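Local coordinates for PHD finger protein 14 (PDB 7D86) that binds histone H3, preferably unmodified, using a region of two PHD fingers and a C2HC zinc finger, and represses PDGFRA expression, at residues C67-S72 with G91-V96; C98-P103 with D179-Y184; V144-D149 with S155-T160. One frame throughout, in Å; residues are numbered along the deposited sequence.

Contact 1: C67-S72 with G91-V96; sequences CKNGVS and GRWVHV. With ZN (zinc ion), chain C; ZN (zinc ion), chain F.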
loop_
_atom_site.group_PDB
_atom_site.type_symbol
_atom_site.label_atom_id
_atom_site.label_comp_id
_atom_site.label_asym_id
_atom_site.label_seq_id
_atom_site.Cartn_x
_atom_site.Cartn_y
_atom_site.Cartn_z
ATOM N N CYS A 67 -10.638 -11.382 5.270
ATOM C CA CYS A 67 -11.105 -12.756 5.423
ATOM C C CYS A 67 -11.958 -12.923 6.678
ATOM O O CYS A 67 -12.865 -13.759 6.692
ATOM C CB CYS A 67 -9.913 -13.708 5.429
ATOM S SG CYS A 67 -9.040 -13.737 3.844
ATOM N N LYS A 68 -11.701 -12.135 7.725
ATOM C CA LYS A 68 -12.576 -12.137 8.895
ATOM C C LYS A 68 -14.006 -11.732 8.555
ATOM O O LYS A 68 -14.934 -12.104 9.282
ATOM C CB LYS A 68 -12.042 -11.189 9.966
ATOM C CG LYS A 68 -11.036 -11.777 10.932
ATOM C CD LYS A 68 -10.848 -10.803 12.093
ATOM C CE LYS A 68 -9.750 -11.233 13.044
ATOM N NZ LYS A 68 -9.780 -10.400 14.278
ATOM N N ASN A 69 -14.200 -10.963 7.487
ATOM C CA ASN A 69 -15.528 -10.597 7.011
ATOM C C ASN A 69 -15.959 -11.407 5.798
ATOM O O ASN A 69 -16.988 -11.090 5.196
ATOM C CB ASN A 69 -15.584 -9.103 6.671
ATOM C CG ASN A 69 -15.504 -8.216 7.901
ATOM O OD1 ASN A 69 -14.648 -8.406 8.765
ATOM N ND2 ASN A 69 -16.402 -7.240 7.984
ATOM N N GLY A 70 -15.192 -12.421 5.414
ATOM C CA GLY A 70 -15.531 -13.252 4.269
ATOM C C GLY A 70 -15.656 -12.523 2.949
ATOM O O GLY A 70 -16.503 -12.883 2.124
ATOM N N VAL A 71 -14.824 -11.510 2.716
ATOM C CA VAL A 71 -14.867 -10.777 1.458
ATOM C C VAL A 71 -13.505 -10.829 0.792
ATOM O O VAL A 71 -12.466 -10.889 1.455
ATOM C CB VAL A 71 -15.301 -9.307 1.653
ATOM C CG1 VAL A 71 -16.799 -9.217 1.902
ATOM C CG2 VAL A 71 -14.536 -8.695 2.800
ATOM N N SER A 72 -13.524 -10.819 -0.538
ATOM C CA SER A 72 -12.357 -10.460 -1.333
ATOM C C SER A 72 -12.609 -9.053 -1.845
ATOM O O SER A 72 -13.252 -8.875 -2.885
ATOM C CB SER A 72 -12.132 -11.432 -2.494
ATOM O OG SER A 72 -11.720 -12.696 -2.017
ATOM N N GLY A 91 -17.880 1.299 5.786
ATOM C CA GLY A 91 -18.053 -0.098 5.454
ATOM C C GLY A 91 -17.385 -0.556 4.177
ATOM O O GLY A 91 -17.706 -1.642 3.693
ATOM N N ARG A 92 -16.479 0.232 3.605
ATOM C CA ARG A 92 -15.779 -0.174 2.400
ATOM C C ARG A 92 -14.349 -0.545 2.769
ATOM O O ARG A 92 -13.996 -0.618 3.945
ATOM C CB ARG A 92 -15.870 0.929 1.342
ATOM C CG ARG A 92 -17.313 1.172 0.901
ATOM C CD ARG A 92 -17.420 2.217 -0.200
ATOM N NE ARG A 92 -18.808 2.458 -0.575
ATOM C CZ ARG A 92 -19.621 3.271 0.088
ATOM N NH1 ARG A 92 -20.876 3.436 -0.312
ATOM N NH2 ARG A 92 -19.178 3.916 1.158
ATOM N N TRP A 93 -13.516 -0.788 1.763
ATOM C CA TRP A 93 -12.191 -1.346 1.973
ATOM C C TRP A 93 -11.151 -0.542 1.208
ATOM O O TRP A 93 -11.410 -0.049 0.105
ATOM C CB TRP A 93 -12.150 -2.819 1.542
ATOM C CG TRP A 93 -13.079 -3.659 2.369
ATOM C CD1 TRP A 93 -14.410 -3.894 2.141
ATOM C CD2 TRP A 93 -12.745 -4.363 3.565
ATOM N NE1 TRP A 93 -14.921 -4.707 3.129
ATOM C CE2 TRP A 93 -13.918 -5.011 4.014
ATOM C CE3 TRP A 93 -11.565 -4.518 4.296
ATOM C CZ2 TRP A 93 -13.939 -5.799 5.163
ATOM C CZ3 TRP A 93 -11.586 -5.291 5.433
ATOM C CH2 TRP A 93 -12.764 -5.927 5.858
ATOM N N VAL A 94 -9.979 -0.396 1.820
ATOM C CA VAL A 94 -8.825 0.218 1.173
ATOM C C VAL A 94 -7.574 -0.580 1.523
ATOM O O VAL A 94 -7.480 -1.180 2.596
ATOM C CB VAL A 94 -8.655 1.704 1.584
ATOM C CG1 VAL A 94 -9.807 2.546 1.051
ATOM C CG2 VAL A 94 -8.552 1.835 3.094
ATOM N N HIS A 95 -6.594 -0.569 0.615
ATOM C CA HIS A 95 -5.280 -1.106 0.952
ATOM C C HIS A 95 -4.671 -0.336 2.117
ATOM O O HIS A 95 -4.797 0.891 2.215
ATOM C CB HIS A 95 -4.315 -1.027 -0.240
ATOM C CG HIS A 95 -4.660 -1.935 -1.367
ATOM N ND1 HIS A 95 -5.150 -1.472 -2.567
ATOM C CD2 HIS A 95 -4.596 -3.285 -1.480
ATOM C CE1 HIS A 95 -5.379 -2.494 -3.370
ATOM N NE2 HIS A 95 -5.047 -3.606 -2.736
ATOM N N VAL A 96 -3.986 -1.062 3.001
ATOM C CA VAL A 96 -3.129 -0.395 3.976
ATOM C C VAL A 96 -2.140 0.522 3.261
ATOM O O VAL A 96 -1.923 1.668 3.672
ATOM C CB VAL A 96 -2.407 -1.431 4.857
ATOM C CG1 VAL A 96 -1.286 -0.768 5.638
ATOM C CG2 VAL A 96 -3.396 -2.131 5.792
HETATM ZN ZN ZN C . -5.624 0.403 -3.094
HETATM ZN ZN ZN F . -6.790 -13.101 4.242
#
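W93 of the C2HC zinc finger meets V71 and N69, which follow helix 65-68 where the first PHD finger gives way to the C2HC finger, making a small surface seam of 126 Å² between two zinc-binding modules. Its character is van der Waals. The indole turns its six-membered ring toward the linker, and its CZ2 is the atom that both partners approach. V71 arrives obliquely with one methyl, CG2 lying 3.8 Å from W93 CZ2. That methyl fits between the backbone N and carbonyl carbon of V71, because CG1 stands anti to the carbonyl carbon (chi1 -76°). N69 comes instead to the ring edge, its CG near the ring plane and 4.0 Å from W93 CZ2.

Backbone hydrogen bonding shapes the linker side. A Schellman motif closes helix 65-68: G70, at positive phi, donates its N to C67 O over 3.0 Å, while V71 N reaches one residue further back along the helix. The turn lets V71 leave in an extended conformation toward W93. On the other side, strand 93-95 pairs with strand 85-87, and the W93 side chain also rests on F85 and E87 of that strand.

Each segment also carries a zinc ligand. C67 completes one zinc site with C29, C32 and C64, its SG 2.4 Å from the ion. H95, two residues beyond W93, serves a second zinc together with C75, C78 and C98; its imidazole holds that ion through ND1 at 2.0 Å, while NE2 bonds to D82 O.

Contact 2: C98-P103 with D179-Y184; sequences CALYVP and DPFFAY. With MG (magnesium ion), chain G; ZN (zinc ion), chain C.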
loop_
_atom_site.group_PDB
_atom_site.type_symbol
_atom_site.label_atom_id
_atom_site.label_comp_id
_atom_site.label_asym_id
_atom_site.label_seq_id
_atom_site.Cartn_x
_atom_site.Cartn_y
_atom_site.Cartn_z
ATOM N N CYS A 98 -2.369 1.988 0.330
ATOM C CA CYS A 98 -3.011 3.178 -0.227
ATOM C C CYS A 98 -3.314 4.191 0.869
ATOM O O CYS A 98 -3.201 5.410 0.658
ATOM C CB CYS A 98 -4.284 2.794 -0.988
ATOM S SG CYS A 98 -3.958 1.964 -2.577
ATOM N N ALA A 99 -3.651 3.705 2.064
ATOM C CA ALA A 99 -3.917 4.614 3.172
ATOM C C ALA A 99 -2.658 5.349 3.611
ATOM O O ALA A 99 -2.741 6.490 4.075
ATOM C CB ALA A 99 -4.530 3.850 4.348
ATOM N N LEU A 100 -1.485 4.731 3.453
ATOM C CA LEU A 100 -0.249 5.383 3.881
ATOM C C LEU A 100 0.172 6.500 2.942
ATOM O O LEU A 100 0.882 7.422 3.361
ATOM C CB LEU A 100 0.884 4.363 3.983
ATOM C CG LEU A 100 0.609 3.228 4.972
ATOM C CD1 LEU A 100 1.740 2.209 4.952
ATOM C CD2 LEU A 100 0.413 3.815 6.365
ATOM N N TYR A 101 -0.225 6.436 1.673
ATOM C CA TYR A 101 0.353 7.340 0.690
ATOM C C TYR A 101 -0.621 8.353 0.119
ATOM O O TYR A 101 -0.177 9.395 -0.363
ATOM C CB TYR A 101 0.992 6.542 -0.462
ATOM C CG TYR A 101 2.300 5.913 -0.072
ATOM C CD1 TYR A 101 2.333 4.673 0.565
ATOM C CD2 TYR A 101 3.511 6.560 -0.319
ATOM C CE1 TYR A 101 3.529 4.093 0.940
ATOM C CE2 TYR A 101 4.717 5.977 0.047
ATOM C CZ TYR A 101 4.716 4.746 0.678
ATOM O OH TYR A 101 5.894 4.160 1.063
ATOM N N VAL A 102 -1.924 8.088 0.150
ATOM C CA VAL A 102 -2.890 9.069 -0.339
ATOM C C VAL A 102 -2.981 10.206 0.675
ATOM O O VAL A 102 -3.264 9.968 1.859
ATOM C CB VAL A 102 -4.263 8.428 -0.610
ATOM C CG1 VAL A 102 -5.288 9.504 -0.982
ATOM C CG2 VAL A 102 -4.157 7.387 -1.728
ATOM N N PRO A 103 -2.727 11.451 0.266
ATOM C CA PRO A 103 -2.811 12.572 1.216
ATOM C C PRO A 103 -4.192 12.698 1.848
ATOM O O PRO A 103 -5.216 12.404 1.233
ATOM C CB PRO A 103 -2.491 13.799 0.350
ATOM C CG PRO A 103 -1.681 13.272 -0.794
ATOM C CD PRO A 103 -2.179 11.852 -1.041
ATOM N N ASP A 179 6.096 13.530 7.386
ATOM C CA ASP A 179 5.417 12.516 6.588
ATOM C C ASP A 179 6.505 11.637 5.986
ATOM O O ASP A 179 7.108 12.012 4.969
ATOM C CB ASP A 179 4.562 13.165 5.488
ATOM C CG ASP A 179 3.751 12.150 4.633
ATOM O OD1 ASP A 179 3.734 10.930 4.890
ATOM O OD2 ASP A 179 3.111 12.603 3.665
ATOM N N PRO A 180 6.822 10.483 6.578
ATOM C CA PRO A 180 7.944 9.679 6.082
ATOM C C PRO A 180 7.651 8.917 4.800
ATOM O O PRO A 180 8.573 8.321 4.231
ATOM C CB PRO A 180 8.211 8.713 7.247
ATOM C CG PRO A 180 6.881 8.552 7.902
ATOM C CD PRO A 180 6.169 9.873 7.750
ATOM N N PHE A 181 6.416 8.906 4.316
ATOM C CA PHE A 181 6.058 8.106 3.154
ATOM C C PHE A 181 6.131 8.963 1.898
ATOM O O PHE A 181 5.404 9.950 1.774
ATOM C CB PHE A 181 4.664 7.510 3.328
ATOM C CG PHE A 181 4.562 6.588 4.499
ATOM C CD1 PHE A 181 5.040 5.292 4.417
ATOM C CD2 PHE A 181 4.002 7.018 5.692
ATOM C CE1 PHE A 181 4.950 4.434 5.502
ATOM C CE2 PHE A 181 3.918 6.172 6.778
ATOM C CZ PHE A 181 4.397 4.871 6.678
ATOM N N PHE A 182 6.999 8.584 0.963
ATOM C CA PHE A 182 7.129 9.338 -0.271
ATOM C C PHE A 182 7.306 8.383 -1.442
ATOM O O PHE A 182 7.609 7.197 -1.274
ATOM C CB PHE A 182 8.296 10.342 -0.195
ATOM C CG PHE A 182 9.626 9.703 0.058
ATOM C CD1 PHE A 182 10.021 9.373 1.345
ATOM C CD2 PHE A 182 10.493 9.447 -0.992
ATOM C CE1 PHE A 182 11.252 8.788 1.580
ATOM C CE2 PHE A 182 11.727 8.864 -0.763
ATOM C CZ PHE A 182 12.107 8.535 0.522
ATOM N N ALA A 183 7.094 8.919 -2.638
ATOM C CA ALA A 183 7.179 8.142 -3.861
ATOM C C ALA A 183 7.825 8.969 -4.964
ATOM O O ALA A 183 7.588 10.174 -5.074
ATOM C CB ALA A 183 5.799 7.683 -4.325
ATOM N N TYR A 184 8.607 8.294 -5.803
ATOM C CA TYR A 184 9.282 8.901 -6.944
ATOM C C TYR A 184 8.886 8.175 -8.218
ATOM O O TYR A 184 8.767 6.943 -8.231
ATOM C CB TYR A 184 10.806 8.839 -6.811
ATOM C CG TYR A 184 11.420 9.665 -5.704
ATOM C CD1 TYR A 184 10.941 10.928 -5.388
ATOM C CD2 TYR A 184 12.502 9.176 -4.986
ATOM C CE1 TYR A 184 11.525 11.682 -4.373
ATOM C CE2 TYR A 184 13.090 9.908 -3.982
ATOM C CZ TYR A 184 12.598 11.157 -3.674
ATOM O OH TYR A 184 13.190 11.859 -2.661
HETATM MG MG MG G . 1.762 11.382 2.946
HETATM ZN ZN ZN C . -5.624 0.403 -3.094
HETATM O O HOH W 1 0.052 10.453 2.223
HETATM O O HOH W 2 3.044 10.587 1.513
HETATM O O HOH W 3 1.978 9.752 4.140
HETATM O O HOH W 4 0.395 12.368 4.175
#
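The backbones come nearest at Y101 and F181, with CA atoms 6.3 Å apart, where the last turn of helix 96-101 meets the start of strand 181-183. F181 fits between two helix residues. Its CB sits over one face of Y101 in a CH-pi contact. Its ring presents an edge to the same phenol in a T-shaped stack, with centroids 5.4 Å apart and planes at 69°. The CG of F181 is anti to its carbonyl carbon (chi1 -62°), a setting in which the ring extends under L100. There L100 CB stands almost exactly above the ring centre, 4.2 Å from the centroid of F181, while L100 CD1 reaches the rim at CE1 of F181, 3.9 Å away. Next along the strand, F182 O approaches the edge of the phenol near its plane, 3.4 Å from Y101 CE2. The hydroxyl of Y101 continues past F181 to hydrogen-bond S169 O. A leucine in place of Y101 has neither the ring nor the hydroxyl, and would probably leave the CB and ring edge of F181 without the face they pack on and S169 O without this hydroxyl partner.

A magnesium ion sits beside the contact. D179 OD2 binds it at 2.0 Å, and four waters are also coordinated; one donates to F181 O and another, weakly, to L100 O, so the hydration shell links strand to helix end, though its bond on the helix side is weak.

This contact joins the C2HC finger, whose zinc ligand C98 lies in helix 96-101, to the second PHD finger. Strand 168-170 pairs with strand 181-183, Y101 packs on V159 of helix 159-164 and I146 of strand 145-147, and F107 meets F181 edge-to-face.

Contact 3: V144-D149 with S155-T160; sequences VCISCD and SFFHVT. With ZN (zinc ion), chain D; ZN (zinc ion), chain B.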
loop_
_atom_site.group_PDB
_atom_site.type_symbol
_atom_site.label_atom_id
_atom_site.label_comp_id
_atom_site.label_asym_id
_atom_site.label_seq_id
_atom_site.Cartn_x
_atom_site.Cartn_y
_atom_site.Cartn_z
ATOM N N VAL A 144 -7.752 6.985 -6.710
ATOM C CA VAL A 144 -7.017 8.203 -6.411
ATOM C C VAL A 144 -5.548 7.960 -6.726
ATOM O O VAL A 144 -4.976 6.948 -6.304
ATOM C CB VAL A 144 -7.210 8.630 -4.942
ATOM C CG1 VAL A 144 -6.339 9.840 -4.609
ATOM C CG2 VAL A 144 -8.669 8.968 -4.679
ATOM N N CYS A 145 -4.950 8.865 -7.491
ATOM C CA CYS A 145 -3.528 8.789 -7.788
ATOM C C CYS A 145 -2.738 9.643 -6.812
ATOM O O CYS A 145 -3.241 10.637 -6.280
ATOM C CB CYS A 145 -3.238 9.263 -9.214
ATOM S SG CYS A 145 -3.750 8.134 -10.512
ATOM N N ILE A 146 -1.484 9.247 -6.591
ATOM C CA ILE A 146 -0.497 10.092 -5.931
ATOM C C ILE A 146 0.473 10.556 -7.002
ATOM O O ILE A 146 0.431 10.075 -8.140
ATOM C CB ILE A 146 0.254 9.358 -4.808
ATOM C CG1 ILE A 146 1.007 8.161 -5.401
ATOM C CG2 ILE A 146 -0.700 8.977 -3.673
ATOM C CD1 ILE A 146 1.849 7.417 -4.406
ATOM N N SER A 147 1.377 11.454 -6.641
ATOM C CA SER A 147 2.339 11.973 -7.597
ATOM C C SER A 147 3.758 11.754 -7.104
ATOM O O SER A 147 3.998 11.474 -5.926
ATOM C CB SER A 147 2.129 13.456 -7.864
ATOM O OG SER A 147 3.181 13.956 -8.673
ATOM N N CYS A 148 4.701 11.909 -8.035
ATOM C CA CYS A 148 6.111 11.838 -7.688
ATOM C C CYS A 148 6.459 12.975 -6.740
ATOM O O CYS A 148 5.946 14.092 -6.867
ATOM C CB CYS A 148 6.974 11.910 -8.955
ATOM S SG CYS A 148 8.760 12.064 -8.675
ATOM N N ASP A 149 7.347 12.698 -5.789
ATOM C CA ASP A 149 7.689 13.666 -4.755
ATOM C C ASP A 149 9.004 14.394 -5.013
ATOM O O ASP A 149 9.443 15.166 -4.157
ATOM C CB ASP A 149 7.735 12.978 -3.394
ATOM C CG ASP A 149 6.349 12.694 -2.848
ATOM O OD1 ASP A 149 5.491 13.599 -2.921
ATOM O OD2 ASP A 149 6.110 11.565 -2.384
ATOM N N SER A 155 4.158 13.452 -12.111
ATOM C CA SER A 155 3.831 12.134 -12.644
ATOM C C SER A 155 2.868 11.462 -11.680
ATOM O O SER A 155 3.162 11.370 -10.488
ATOM C CB SER A 155 5.080 11.266 -12.807
ATOM O OG SER A 155 5.943 11.776 -13.811
ATOM N N PHE A 156 1.735 10.981 -12.192
ATOM C CA PHE A 156 0.675 10.439 -11.348
ATOM C C PHE A 156 0.537 8.930 -11.519
ATOM O O PHE A 156 0.667 8.399 -12.628
ATOM C CB PHE A 156 -0.663 11.110 -11.654
ATOM C CG PHE A 156 -0.657 12.583 -11.405
ATOM C CD1 PHE A 156 -0.604 13.080 -10.112
ATOM C CD2 PHE A 156 -0.685 13.476 -12.458
ATOM C CE1 PHE A 156 -0.580 14.454 -9.876
ATOM C CE2 PHE A 156 -0.666 14.842 -12.226
ATOM C CZ PHE A 156 -0.611 15.328 -10.932
ATOM N N PHE A 157 0.235 8.251 -10.414
ATOM C CA PHE A 157 0.049 6.807 -10.436
ATOM C C PHE A 157 -0.707 6.366 -9.191
ATOM O O PHE A 157 -0.653 7.019 -8.149
ATOM C CB PHE A 157 1.390 6.061 -10.526
ATOM C CG PHE A 157 2.549 6.812 -9.924
ATOM C CD1 PHE A 157 2.644 6.990 -8.554
ATOM C CD2 PHE A 157 3.556 7.319 -10.735
ATOM C CE1 PHE A 157 3.720 7.689 -7.999
ATOM C CE2 PHE A 157 4.633 8.010 -10.184
ATOM C CZ PHE A 157 4.712 8.188 -8.815
ATOM N N HIS A 158 -1.414 5.242 -9.314
ATOM C CA HIS A 158 -2.001 4.623 -8.133
ATOM C C HIS A 158 -0.894 4.186 -7.189
ATOM O O HIS A 158 0.215 3.854 -7.615
ATOM C CB HIS A 158 -2.836 3.394 -8.517
ATOM C CG HIS A 158 -4.022 3.706 -9.366
ATOM N ND1 HIS A 158 -4.146 3.258 -10.664
ATOM C CD2 HIS A 158 -5.144 4.416 -9.098
ATOM C CE1 HIS A 158 -5.294 3.682 -11.161
ATOM N NE2 HIS A 158 -5.918 4.386 -10.232
ATOM N N VAL A 159 -1.215 4.148 -5.892
ATOM C CA VAL A 159 -0.225 3.744 -4.898
ATOM C C VAL A 159 0.257 2.325 -5.167
ATOM O O VAL A 159 1.453 2.034 -5.080
ATOM C CB VAL A 159 -0.796 3.878 -3.476
ATOM C CG1 VAL A 159 0.219 3.361 -2.455
ATOM C CG2 VAL A 159 -1.173 5.330 -3.198
ATOM N N THR A 160 -0.667 1.414 -5.491
ATOM C CA THR A 160 -0.282 0.022 -5.703
ATOM C C THR A 160 0.423 -0.182 -7.038
ATOM O O THR A 160 1.252 -1.092 -7.163
ATOM C CB THR A 160 -1.506 -0.888 -5.604
ATOM O OG1 THR A 160 -2.574 -0.354 -6.398
ATOM C CG2 THR A 160 -1.965 -0.990 -4.150
HETATM ZN ZN ZN D . -2.746 2.393 -11.949
HETATM ZN ZN ZN B . 9.300 12.370 -10.914
HETATM O O HOH W 5 -3.854 4.466 -5.039
#
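S155 and C148 close the loop end of a beta hairpin, strands 145-147 and 156-158, the small antiparallel sheet at the heart of the second PHD finger. S155 O accepts the N-H of C148 at 2.9 Å and also receives a CA-H...O contact from S147. C148 itself is a zinc ligand, with C153, C185 and H188.

F156 follows in a non-hydrogen-bonded pair with S147, on whose side of the sheet its ring lies; CE1 of F156 rests 3.5 Å from S147 CB, and K129 adds a cation-pi contact.

F157 is the hydrogen-bonded partner of I146. I146 N donates to F157 O over 2.8 Å, and F157 N returns the bond to I146 O over 2.9 Å. On the other side of the sheet from F156, I146 CG1 comes obliquely to CD1 of F157 at 3.7 Å. That branch occupies the crowded position between backbone N and carbonyl carbon (chi1 61°), which leaves CG2 directed to another partner.

H158 binds a second zinc through ND1, with C131, C134 and C161, and its NE2 is held by T142 O. C145 SG lies over one face of the imidazole, 4.4 Å from the H158 ring centroid.

V159 starts the helix. Its CG2 meets I146 CG2 at 3.7 Å, and one water accepts from V159 N and donates to V144 O, bridging the two backbones.

Around the hairpin, I146 packs on A183 of strand 181-183 and on L168 of strand 168-170. V159 also touches L168, and V97 and C98 of helix 96-101 of the C2HC finger.

Overall arrangement
The three contacts run through successive zinc modules of the histone H3-binding region. Contacts 1 and 2 have centres about 21 Å apart and share one zinc, bound by H95 in the first and C98 in the second, on adjoining segments of strand 93-95 and helix 96-101. Contact 3 is nested within the chain loop closed by contact 2, only about 9 Å between centres. There D149 N and A183 O, 2.6 Å apart, probably hydrogen-bond, and I146 CG2 packs against Y101 O at 3.4 Å. Contact 1 lies about 22 Å from contact 3 between centres, yet H95 ND1 and T160 CG2 approach to 3.6 Å, bringing helix 159-164 against the shared zinc site.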